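Side-chain contacts in ribose-5-phosphate isomerase RpiB (Thermotoga maritima, PDB 1O1X), which probably interconverts D-ribose 5-phosphate and D-ribulose 5-phosphate: residues Ala96-Leu99 against Met103-Leu106; Lys29-Leu34 against Val41-Thr46; Lys60-Ile65 against Asn88-Ile93; Asp20-Glu25 against Pro119-Gly124. All coordinates share one frame; numbering follows the deposited sequence. Where two conformers were deposited one is given.

In the fold
All four contacts belong to one alpha/beta fold with a parallel five-stranded sheet in the order 40-43, 14-18, 72-75, 115-117, 95-97. Contacts 1 and 2 each join a helix to a sheet strand within a beta-alpha-beta unit, at the two outermost strands, with centres about 19 Å apart. Along the chain contact 2 comes first, then contact 3, then contact 1, and all three fall between the two segments of contact 4. Contacts 2 and 4 share helix 24-36, with centres about 13 Å apart, and T46 packs on F24; P119 of contact 4 packs on L99 of contact 1. Contacts 1, 3 and 4 also touch the second subunit, so these three lie near a subunit interface.

Contact 1: Ala96-Leu99 against Met103-Leu106; sequences ALCL and MARL
C98 and M103, the latter deposited as selenomethionine, form the close part of this contact, where the chain leaves strand 95-97 and enters helix 101-109. Only three residues separate the segments, and the CA atoms of C98 and M103 come within 5.3 Å. C98 SG lies against the backbone of the first turn of the helix, 3.5 Å from A104 N and 4.1 Å from A104 CB, while the two beta carbons, C98 CB and M103 CB, are 3.9 Å apart. M103 CG sits beside the backbone N, and the chain bends at its last torsion (chi3 74°). That bend lays the selenium and methyl alongside the backbone at the strand end and the loop after it: M103 CE is 3.4 Å from L97 O and M103 SE is 3.6 Å from L99 N. Helix 125-137 closes the C98 side through I131, which also touches A104. Packing is looser at L99, whose CB is 4.3 Å from M103 SE. It is partly exposed, was deposited in two conformers, and approaches a bound methylpentanediol as well as M103 of the second subunit. The strand itself is tied into the sheet by backbone bonds of A96 and C98 to V117. By contrast, L97 O and L99 N are buried here without a polar partner in the model: the selenoether and methyl supply no conventional hydrogen bond, leaving adhesion to apolar and polarisable contacts.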
loop_
_atom_site.group_PDB
_atom_site.type_symbol
_atom_site.label_atom_id
_atom_site.label_comp_id
_atom_site.label_asym_id
_atom_site.label_seq_id
_atom_site.Cartn_x
_atom_site.Cartn_y
_atom_site.Cartn_z
ATOM N N ALA A 96 15.455 5.989 -1.736
ATOM C CA ALA A 96 14.265 5.293 -2.223
ATOM C C ALA A 96 13.201 5.169 -1.129
ATOM O O ALA A 96 13.395 4.473 -0.133
ATOM C CB ALA A 96 14.631 3.894 -2.730
ATOM N N LEU A 97 12.063 5.796 -1.369
ATOM C CA LEU A 97 10.880 5.743 -0.503
ATOM C C LEU A 97 10.176 4.397 -0.769
ATOM O O LEU A 97 9.615 4.173 -1.860
ATOM C CB LEU A 97 9.977 6.934 -0.833
ATOM C CG LEU A 97 8.643 7.063 -0.102
ATOM C CD1 LEU A 97 8.803 6.869 1.363
ATOM C CD2 LEU A 97 7.933 8.393 -0.415
ATOM N N CYS A 98 10.230 3.494 0.199
ATOM C CA CYS A 98 9.701 2.148 0.044
ATOM C C CYS A 98 8.622 1.879 1.064
ATOM O O CYS A 98 8.850 2.028 2.282
ATOM C CB CYS A 98 10.828 1.129 0.206
ATOM S SG CYS A 98 12.183 1.287 -0.998
ATOM N N LEU A 99 7.455 1.475 0.580
ATOM C CA LEU A 99 6.312 1.206 1.461
ATOM C C LEU A 99 6.077 -0.274 1.717
ATOM O O LEU A 99 5.249 -0.659 2.551
ATOM C CB LEU A 99 5.045 1.836 0.894
ATOM C CG LEU A 99 4.703 3.166 1.566
ATOM C CD1 LEU A 99 5.817 4.191 1.294
ATOM C CD2 LEU A 99 3.327 3.665 1.073
HETATM N N MSE A 103 9.487 -3.070 -3.005
HETATM C CA MSE A 103 10.028 -1.802 -3.421
HETATM C C MSE A 103 11.503 -1.646 -3.037
HETATM O O MSE A 103 12.301 -1.132 -3.839
HETATM C CB MSE A 103 9.172 -0.649 -2.892
HETATM C CG MSE A 103 7.815 -0.596 -3.534
HETATM SE SE MSE A 103 6.797 1.019 -2.972
HETATM C CE MSE A 103 7.746 2.375 -3.995
ATOM N N ALA A 104 11.857 -2.083 -1.827
ATOM C CA ALA A 104 13.229 -2.058 -1.370
ATOM C C ALA A 104 14.069 -3.003 -2.209
ATOM O O ALA A 104 15.217 -2.683 -2.518
ATOM C CB ALA A 104 13.343 -2.445 0.112
ATOM N N ARG A 105 13.525 -4.170 -2.548
ATOM C CA ARG A 105 14.233 -5.104 -3.409
ATOM C C ARG A 105 14.605 -4.414 -4.744
ATOM O O ARG A 105 15.740 -4.444 -5.163
ATOM C CB ARG A 105 13.411 -6.380 -3.642
ATOM C CG ARG A 105 13.982 -7.335 -4.700
ATOM C CD ARG A 105 13.142 -8.566 -4.891
ATOM N NE ARG A 105 11.791 -8.276 -5.411
ATOM C CZ ARG A 105 11.462 -8.037 -6.703
ATOM N NH1 ARG A 105 12.392 -8.021 -7.650
ATOM N NH2 ARG A 105 10.181 -7.818 -7.045
ATOM N N LEU A 106 13.634 -3.800 -5.403
ATOM C CA LEU A 106 13.876 -3.150 -6.667
ATOM C C LEU A 106 14.745 -1.891 -6.518
ATOM O O LEU A 106 15.574 -1.623 -7.359
ATOM C CB LEU A 106 12.548 -2.866 -7.398
ATOM C CG LEU A 106 11.827 -4.110 -7.962
ATOM C CD1 LEU A 106 10.485 -3.781 -8.487
ATOM C CD2 LEU A 106 12.652 -4.773 -9.024
#

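Contact 2: Lys29-Leu34 against Val41-Thr46; sequences KVKNYL and VEDHGT
The beta-alpha-beta unit of strand 14-18, helix 24-36 and strand 40-43 is closed here, with K31 and L34 of the helix facing V41 and D43 of the strand. The short axes run nearly antiparallel, at 155°, and approach to 9.5 Å, as expected when a crossover helix lies on its sheet. Nearer the buried side, L34 CB meets V41 CG2 at 3.6 Å, the two side chains crossing at about a right angle; V132 and L136 of helix 125-137 flank L34. The other branch of V41, CG1, lies 4.1 Å from K31 CG. K31 extends past V41, bending at chi3 (77°), and its side chain meets that of D43 at about a right angle. In the resulting salt bridge K31 NZ lies 2.7 Å from D43 OD2, meeting that oxygen on its anti side, 19° out of the carboxylate plane. K27 forms a second salt bridge to the same oxygen. An asparagine in place of D43 would probably leave K31 and K27 without the negative charge they share, weakening the polar link between helix and strand. The other oxygen, D43 OD1, closes an Asx turn by accepting from G45 N at 2.9 Å, from above the carboxylate plane.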
loop_
_atom_site.group_PDB
_atom_site.type_symbol
_atom_site.label_atom_id
_atom_site.label_comp_id
_atom_site.label_asym_id
_atom_site.label_seq_id
_atom_site.Cartn_x
_atom_site.Cartn_y
_atom_site.Cartn_z
ATOM N N LYS A 29 12.624 2.514 16.868
ATOM C CA LYS A 29 12.365 1.090 16.728
ATOM C C LYS A 29 13.269 0.440 15.679
ATOM O O LYS A 29 13.802 -0.619 15.902
ATOM C CB LYS A 29 10.897 0.869 16.399
ATOM C CG LYS A 29 9.994 1.192 17.582
ATOM C CD LYS A 29 8.549 1.084 17.215
ATOM C CE LYS A 29 7.682 1.169 18.475
ATOM N NZ LYS A 29 6.262 1.426 18.091
ATOM N N VAL A 30 13.479 1.106 14.571
ATOM C CA VAL A 30 14.351 0.609 13.507
ATOM C C VAL A 30 15.804 0.556 13.966
ATOM O O VAL A 30 16.521 -0.420 13.742
ATOM C CB VAL A 30 14.187 1.433 12.222
ATOM C CG1 VAL A 30 15.275 1.117 11.232
ATOM C CG2 VAL A 30 12.799 1.142 11.585
ATOM N N LYS A 31 16.246 1.611 14.622
ATOM C CA LYS A 31 17.570 1.635 15.225
ATOM C C LYS A 31 17.784 0.483 16.174
ATOM O O LYS A 31 18.771 -0.223 16.051
ATOM C CB LYS A 31 17.802 2.927 15.953
ATOM C CG LYS A 31 19.131 2.975 16.683
ATOM C CD LYS A 31 19.390 4.332 17.249
ATOM C CE LYS A 31 18.609 4.602 18.475
ATOM N NZ LYS A 31 19.282 5.790 19.053
ATOM N N ASN A 32 16.849 0.273 17.092
ATOM C CA ASN A 32 16.977 -0.806 18.067
ATOM C C ASN A 32 16.922 -2.185 17.442
ATOM O O ASN A 32 17.580 -3.089 17.885
ATOM C CB ASN A 32 15.924 -0.643 19.130
ATOM C CG ASN A 32 16.160 0.586 19.996
ATOM O OD1 ASN A 32 17.267 1.118 20.053
ATOM N ND2 ASN A 32 15.099 1.065 20.647
ATOM N N TYR A 33 16.158 -2.330 16.384
ATOM C CA TYR A 33 16.094 -3.572 15.624
ATOM C C TYR A 33 17.455 -3.897 15.035
ATOM O O TYR A 33 17.959 -5.023 15.183
ATOM C CB TYR A 33 15.018 -3.487 14.539
ATOM C CG TYR A 33 14.948 -4.685 13.613
ATOM C CD1 TYR A 33 14.458 -5.902 14.065
ATOM C CD2 TYR A 33 15.357 -4.590 12.278
ATOM C CE1 TYR A 33 14.379 -7.004 13.220
ATOM C CE2 TYR A 33 15.289 -5.698 11.415
ATOM C CZ TYR A 33 14.792 -6.891 11.905
ATOM O OH TYR A 33 14.694 -7.994 11.117
ATOM N N LEU A 34 18.079 -2.898 14.423
ATOM C CA LEU A 34 19.405 -3.050 13.853
ATOM C C LEU A 34 20.450 -3.348 14.910
ATOM O O LEU A 34 21.279 -4.267 14.734
ATOM C CB LEU A 34 19.787 -1.800 13.035
ATOM C CG LEU A 34 18.900 -1.623 11.805
ATOM C CD1 LEU A 34 19.139 -0.261 11.204
ATOM C CD2 LEU A 34 19.147 -2.719 10.761
ATOM N N VAL A 41 25.140 1.214 14.010
ATOM C CA VAL A 41 24.228 2.290 13.646
ATOM C C VAL A 41 24.710 3.610 14.223
ATOM O O VAL A 41 25.031 3.683 15.410
ATOM C CB VAL A 41 22.784 2.035 14.153
ATOM C CG1 VAL A 41 21.867 3.155 13.702
ATOM C CG2 VAL A 41 22.232 0.714 13.663
ATOM N N GLU A 42 24.836 4.633 13.373
ATOM C CA GLU A 42 25.064 5.999 13.811
ATOM C C GLU A 42 23.759 6.774 13.727
ATOM O O GLU A 42 23.180 6.945 12.647
ATOM C CB GLU A 42 26.167 6.693 12.996
ATOM C CG GLU A 42 27.532 6.424 13.619
ATOM C CD GLU A 42 28.734 6.971 12.812
ATOM O OE1 GLU A 42 28.495 7.774 11.856
ATOM O OE2 GLU A 42 29.903 6.550 13.165
ATOM N N ASP A 43 23.280 7.227 14.874
ATOM C CA ASP A 43 22.001 7.955 14.929
ATOM C C ASP A 43 22.308 9.438 14.933
ATOM O O ASP A 43 22.795 9.972 15.926
ATOM C CB ASP A 43 21.260 7.527 16.189
ATOM C CG ASP A 43 19.891 8.197 16.361
ATOM O OD1 ASP A 43 19.419 8.988 15.500
ATOM O OD2 ASP A 43 19.246 7.946 17.394
ATOM N N HIS A 44 21.986 10.087 13.816
ATOM C CA HIS A 44 22.152 11.525 13.622
ATOM C C HIS A 44 20.987 12.368 14.174
ATOM O O HIS A 44 21.015 13.585 14.055
ATOM C CB HIS A 44 22.355 11.827 12.150
ATOM C CG HIS A 44 23.604 11.249 11.590
ATOM N ND1 HIS A 44 24.800 11.936 11.574
ATOM C CD2 HIS A 44 23.850 10.040 11.036
ATOM C CE1 HIS A 44 25.727 11.173 11.023
ATOM N NE2 HIS A 44 25.178 10.014 10.695
ATOM N N GLY A 45 20.023 11.736 14.839
ATOM C CA GLY A 45 18.897 12.436 15.423
ATOM C C GLY A 45 17.725 12.489 14.458
ATOM O O GLY A 45 17.778 11.886 13.415
ATOM N N THR A 46 16.653 13.213 14.781
ATOM C CA THR A 46 16.516 13.964 16.014
ATOM C C THR A 46 16.375 13.061 17.256
ATOM O O THR A 46 16.190 11.838 17.131
ATOM C CB THR A 46 15.365 14.976 15.853
ATOM O OG1 THR A 46 15.363 15.853 16.970
ATOM C CG2 THR A 46 13.987 14.302 15.842
#

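Contact 3: Lys60-Ile65 against Asn88-Ile93; sequences KVVQSI and NRYRGI
V62 of helix 54-66 places its CG1 methyl over one face of the Y90 ring, 4.0 Å from the centroid and 25° off the normal. This is a CH-pi contact displaced toward the rim, for V62 CG1 is nearest to Y90 CG, at 3.7 Å. CG1 stands anti to the backbone N of V62 (chi1 164°), which carries it outward to the ring while still touching I93 CG1 at 3.9 Å. One turn on, I65 uses its CG2 branch, 3.7 Å from I93 CD1. A glycine at V62 would probably leave a gap beside that ring face and I93 CG1, both without their methyl partner. Outside this apolar shell, a type II turn sets the spacing of Y90 and I93, closed by I93 N to Y90 O at 3.1 Å. G92 occupies it with a positive phi of 93°, where a beta carbon would press on the preceding carbonyl. Farther out, I115 and L66 back I93, whereas the hydroxyl of Y90 has its main polar partner in V155 of the second subunit. R89 forms a salt bridge to D153 and hydrogen bonds to the N88 and I93 carbonyls of that subunit. The chemistry is thus divided: the helix meets this loop through apolar packing, while some of the loop's polar groups, notably on R89 and Y90, reach the second subunit.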
loop_
_atom_site.group_PDB
_atom_site.type_symbol
_atom_site.label_atom_id
_atom_site.label_comp_id
_atom_site.label_asym_id
_atom_site.label_seq_id
_atom_site.Cartn_x
_atom_site.Cartn_y
_atom_site.Cartn_z
ATOM N N LYS A 60 22.662 15.362 7.138
ATOM C CA LYS A 60 23.605 14.640 8.008
ATOM C C LYS A 60 23.866 13.195 7.499
ATOM O O LYS A 60 24.989 12.714 7.513
ATOM C CB LYS A 60 23.098 14.592 9.452
ATOM C CG LYS A 60 22.852 15.956 10.099
ATOM C CD LYS A 60 22.243 15.839 11.475
ATOM C CE LYS A 60 22.014 17.225 12.165
ATOM N NZ LYS A 60 23.250 18.055 12.095
ATOM N N VAL A 61 22.818 12.503 7.105
ATOM C CA VAL A 61 22.944 11.144 6.553
ATOM C C VAL A 61 23.630 11.179 5.171
ATOM O O VAL A 61 24.529 10.380 4.883
ATOM C CB VAL A 61 21.592 10.401 6.496
ATOM C CG1 VAL A 61 21.686 9.098 5.690
ATOM C CG2 VAL A 61 21.089 10.086 7.894
ATOM N N VAL A 62 23.232 12.130 4.348
ATOM C CA VAL A 62 23.865 12.355 3.061
ATOM C C VAL A 62 25.352 12.547 3.202
ATOM O O VAL A 62 26.133 11.938 2.452
ATOM C CB VAL A 62 23.235 13.520 2.330
ATOM C CG1 VAL A 62 24.112 13.998 1.192
ATOM C CG2 VAL A 62 21.800 13.116 1.826
ATOM N N GLN A 63 25.763 13.398 4.115
ATOM C CA GLN A 63 27.179 13.679 4.266
ATOM C C GLN A 63 27.930 12.385 4.643
ATOM O O GLN A 63 29.025 12.117 4.189
ATOM C CB GLN A 63 27.356 14.770 5.326
ATOM C CG GLN A 63 28.742 14.894 5.938
ATOM C CD GLN A 63 29.752 15.355 4.949
ATOM O OE1 GLN A 63 29.409 16.051 3.976
ATOM N NE2 GLN A 63 31.015 14.972 5.175
ATOM N N SER A 64 27.311 11.596 5.491
ATOM C CA SER A 64 27.908 10.359 5.941
ATOM C C SER A 64 28.065 9.336 4.783
ATOM O O SER A 64 29.104 8.672 4.662
ATOM C CB SER A 64 27.098 9.831 7.124
ATOM O OG SER A 64 27.727 8.689 7.619
ATOM N N ILE A 65 27.076 9.265 3.891
ATOM C CA ILE A 65 27.154 8.395 2.723
ATOM C C ILE A 65 28.196 8.909 1.722
ATOM O O ILE A 65 29.047 8.143 1.243
ATOM C CB ILE A 65 25.785 8.268 2.046
ATOM C CG1 ILE A 65 24.767 7.533 2.924
ATOM C CG2 ILE A 65 25.897 7.609 0.689
ATOM C CD1 ILE A 65 25.217 6.158 3.433
ATOM N N ASN A 88 17.664 13.478 -2.337
ATOM C CA ASN A 88 17.977 13.283 -3.747
ATOM C C ASN A 88 18.446 14.559 -4.470
ATOM O O ASN A 88 18.719 14.561 -5.665
ATOM C CB ASN A 88 16.790 12.627 -4.416
ATOM C CG ASN A 88 16.708 11.131 -4.100
ATOM O OD1 ASN A 88 17.739 10.417 -4.162
ATOM N ND2 ASN A 88 15.508 10.656 -3.790
ATOM N N ARG A 89 18.582 15.653 -3.725
ATOM C CA ARG A 89 19.234 16.872 -4.210
ATOM C C ARG A 89 20.716 16.668 -4.499
ATOM O O ARG A 89 21.311 17.443 -5.235
ATOM C CB ARG A 89 19.067 17.996 -3.195
ATOM C CG ARG A 89 17.709 18.654 -3.233
ATOM C CD ARG A 89 17.504 19.503 -4.484
ATOM N NE ARG A 89 16.315 20.328 -4.351
ATOM C CZ ARG A 89 15.061 19.930 -4.615
ATOM N NH1 ARG A 89 14.792 18.704 -5.038
ATOM N NH2 ARG A 89 14.066 20.786 -4.437
ATOM N N TYR A 90 21.301 15.625 -3.911
ATOM C CA TYR A 90 22.749 15.436 -3.937
ATOM C C TYR A 90 23.175 14.389 -4.945
ATOM O O TYR A 90 22.710 13.237 -4.904
ATOM C CB TYR A 90 23.229 15.065 -2.541
ATOM C CG TYR A 90 22.950 16.177 -1.570
ATOM C CD1 TYR A 90 23.839 17.236 -1.439
ATOM C CD2 TYR A 90 21.784 16.189 -0.820
ATOM C CE1 TYR A 90 23.553 18.277 -0.603
ATOM C CE2 TYR A 90 21.499 17.208 0.032
ATOM C CZ TYR A 90 22.378 18.254 0.127
ATOM O OH TYR A 90 22.128 19.254 0.995
ATOM N N ARG A 91 24.075 14.765 -5.839
ATOM C CA ARG A 91 24.648 13.789 -6.757
ATOM C C ARG A 91 25.341 12.659 -5.968
ATOM O O ARG A 91 25.976 12.874 -4.923
ATOM C CB ARG A 91 25.612 14.468 -7.755
ATOM C CG ARG A 91 24.872 15.355 -8.822
ATOM C CD ARG A 91 25.825 16.146 -9.744
ATOM N NE ARG A 91 26.576 15.292 -10.668
ATOM C CZ ARG A 91 27.823 14.836 -10.459
ATOM N NH1 ARG A 91 28.499 15.134 -9.346
ATOM N NH2 ARG A 91 28.396 14.061 -11.365
ATOM N N GLY A 92 25.142 11.440 -6.427
ATOM C CA GLY A 92 25.658 10.275 -5.747
ATOM C C GLY A 92 24.704 9.646 -4.771
ATOM O O GLY A 92 25.006 8.574 -4.262
ATOM N N ILE A 93 23.600 10.323 -4.447
ATOM C CA ILE A 93 22.620 9.801 -3.511
ATOM C C ILE A 93 21.445 9.264 -4.272
ATOM O O ILE A 93 20.913 9.926 -5.164
ATOM C CB ILE A 93 22.144 10.917 -2.516
ATOM C CG1 ILE A 93 23.327 11.440 -1.697
ATOM C CG2 ILE A 93 20.960 10.423 -1.648
ATOM C CD1 ILE A 93 24.000 10.403 -0.758
#

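Contact 4: Asp20-Glu25 against Pro119-Gly124; sequences DHAAFE and PGRLIG
G120 and R121 meet A22 and A23 where the loop after strand 115-117 passes the start of helix 24-36. Just before them, P119 O accepts from both L122 N and I123 N, holding the loop in a tight bend. G120 CA is 3.6 Å from A23 CB, and the CA atoms of A23 and G120 are 4.1 Å apart. A beta carbon on G120 would fall 2.2 Å from A23 CB, a clash, which is consistent with glycine here. The carbonyl of G120 takes a 3.0 Å bond from a water that also donates, weakly, to A22 O. R121 comes next, its chain bent at chi2 (-59°) and again at chi3, which swings the guanidinium back over the A22 carbonyl. A22 O stands 3.0 Å above one face of the R121 guanidinium plane, offset toward the rim. Although A22 O is only 3.2 Å from R121 NE, the angle is too poor for a hydrogen bond. Finally, G124 is the N-cap of helix 125-137. D20, H21 and R121 are predicted to bind D-ribulose 5-phosphate, and R148 of the second subunit packs on H21. Because A22 O sits over a face, the N-H groups of R121 are not spent on it, consistent with a side chain positioned to grip a phosphosugar.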
loop_
_atom_site.group_PDB
_atom_site.type_symbol
_atom_site.label_atom_id
_atom_site.label_comp_id
_atom_site.label_asym_id
_atom_site.label_seq_id
_atom_site.Cartn_x
_atom_site.Cartn_y
_atom_site.Cartn_z
ATOM N N ASP A 20 12.927 13.241 11.364
ATOM C CA ASP A 20 12.370 14.388 12.052
ATOM C C ASP A 20 11.562 13.905 13.249
ATOM O O ASP A 20 11.606 12.721 13.618
ATOM C CB ASP A 20 11.610 15.302 11.071
ATOM C CG ASP A 20 10.296 14.719 10.579
ATOM O OD1 ASP A 20 10.002 13.526 10.902
ATOM O OD2 ASP A 20 9.490 15.436 9.896
ATOM N N HIS A 21 10.891 14.822 13.925
ATOM C CA HIS A 21 10.088 14.492 15.084
ATOM C C HIS A 21 8.890 13.574 14.789
ATOM O O HIS A 21 8.506 12.788 15.655
ATOM C CB HIS A 21 9.591 15.789 15.741
ATOM C CG HIS A 21 8.812 16.673 14.811
ATOM N ND1 HIS A 21 9.374 17.283 13.705
ATOM C CD2 HIS A 21 7.502 17.023 14.809
ATOM C CE1 HIS A 21 8.443 17.957 13.058
ATOM N NE2 HIS A 21 7.304 17.839 13.723
ATOM N N ALA A 22 8.264 13.735 13.623
ATOM C CA ALA A 22 7.079 12.942 13.247
ATOM C C ALA A 22 7.402 11.426 13.111
ATOM O O ALA A 22 6.559 10.593 13.406
ATOM C CB ALA A 22 6.502 13.418 11.951
ATOM N N ALA A 23 8.614 11.090 12.706
ATOM C CA ALA A 23 8.982 9.696 12.549
ATOM C C ALA A 23 9.980 9.242 13.608
ATOM O O ALA A 23 10.561 8.184 13.441
ATOM C CB ALA A 23 9.546 9.445 11.160
ATOM N N PHE A 24 10.123 10.007 14.701
ATOM C CA PHE A 24 11.050 9.664 15.774
ATOM C C PHE A 24 10.781 8.267 16.341
ATOM O O PHE A 24 11.698 7.506 16.607
ATOM C CB PHE A 24 10.984 10.703 16.933
ATOM C CG PHE A 24 11.854 10.351 18.141
ATOM C CD1 PHE A 24 13.232 10.481 18.088
ATOM C CD2 PHE A 24 11.294 9.891 19.310
ATOM C CE1 PHE A 24 14.019 10.135 19.176
ATOM C CE2 PHE A 24 12.082 9.562 20.386
ATOM C CZ PHE A 24 13.444 9.677 20.309
ATOM N N GLU A 25 9.524 7.938 16.582
ATOM C CA GLU A 25 9.193 6.664 17.204
ATOM C C GLU A 25 9.612 5.489 16.355
ATOM O O GLU A 25 10.239 4.542 16.853
ATOM C CB GLU A 25 7.711 6.602 17.499
ATOM C CG GLU A 25 7.252 5.348 18.224
ATOM C CD GLU A 25 5.720 5.275 18.262
ATOM O OE1 GLU A 25 5.107 6.179 18.854
ATOM O OE2 GLU A 25 5.145 4.357 17.610
ATOM N N PRO A 119 8.247 5.930 5.675
ATOM C CA PRO A 119 7.203 6.784 6.226
ATOM C C PRO A 119 6.787 6.433 7.668
ATOM O O PRO A 119 5.977 5.501 7.907
ATOM C CB PRO A 119 6.052 6.539 5.298
ATOM C CG PRO A 119 6.208 5.157 4.886
ATOM C CD PRO A 119 7.686 4.836 4.886
ATOM N N GLY A 120 7.246 7.250 8.598
ATOM C CA GLY A 120 7.101 7.010 10.028
ATOM C C GLY A 120 5.720 7.016 10.587
ATOM O O GLY A 120 5.499 6.450 11.622
ATOM N N ARG A 121 4.767 7.659 9.928
ATOM C CA ARG A 121 3.375 7.628 10.360
ATOM C C ARG A 121 2.478 6.705 9.566
ATOM O O ARG A 121 1.309 6.571 9.906
ATOM C CB ARG A 121 2.767 9.020 10.239
ATOM C CG ARG A 121 3.461 10.070 11.014
ATOM C CD ARG A 121 3.533 9.832 12.471
ATOM N NE ARG A 121 3.392 11.110 13.153
ATOM C CZ ARG A 121 3.445 11.258 14.452
ATOM N NH1 ARG A 121 3.635 10.191 15.246
ATOM N NH2 ARG A 121 3.302 12.483 14.964
ATOM N N LEU A 122 2.979 6.146 8.472
ATOM C CA LEU A 122 2.165 5.400 7.550
ATOM C C LEU A 122 2.316 3.881 7.718
ATOM O O LEU A 122 1.344 3.164 7.528
ATOM C CB LEU A 122 2.473 5.770 6.114
ATOM C CG LEU A 122 2.266 7.225 5.683
ATOM C CD1 LEU A 122 2.562 7.300 4.205
ATOM C CD2 LEU A 122 0.916 7.773 6.002
ATOM N N ILE A 123 3.522 3.394 8.032
ATOM C CA ILE A 123 3.743 1.968 8.150
ATOM C C ILE A 123 3.995 1.523 9.582
ATOM O O ILE A 123 4.447 2.272 10.440
ATOM C CB ILE A 123 4.886 1.418 7.241
ATOM C CG1 ILE A 123 6.237 2.021 7.611
ATOM C CG2 ILE A 123 4.531 1.587 5.751
ATOM C CD1 ILE A 123 7.397 1.268 6.846
ATOM N N GLY A 124 3.724 0.250 9.785
ATOM C CA GLY A 124 3.981 -0.430 11.031
ATOM C C GLY A 124 5.430 -0.819 11.141
ATOM O O GLY A 124 6.126 -1.024 10.158
HETATM O O HOH W 1 7.080 7.291 13.996
#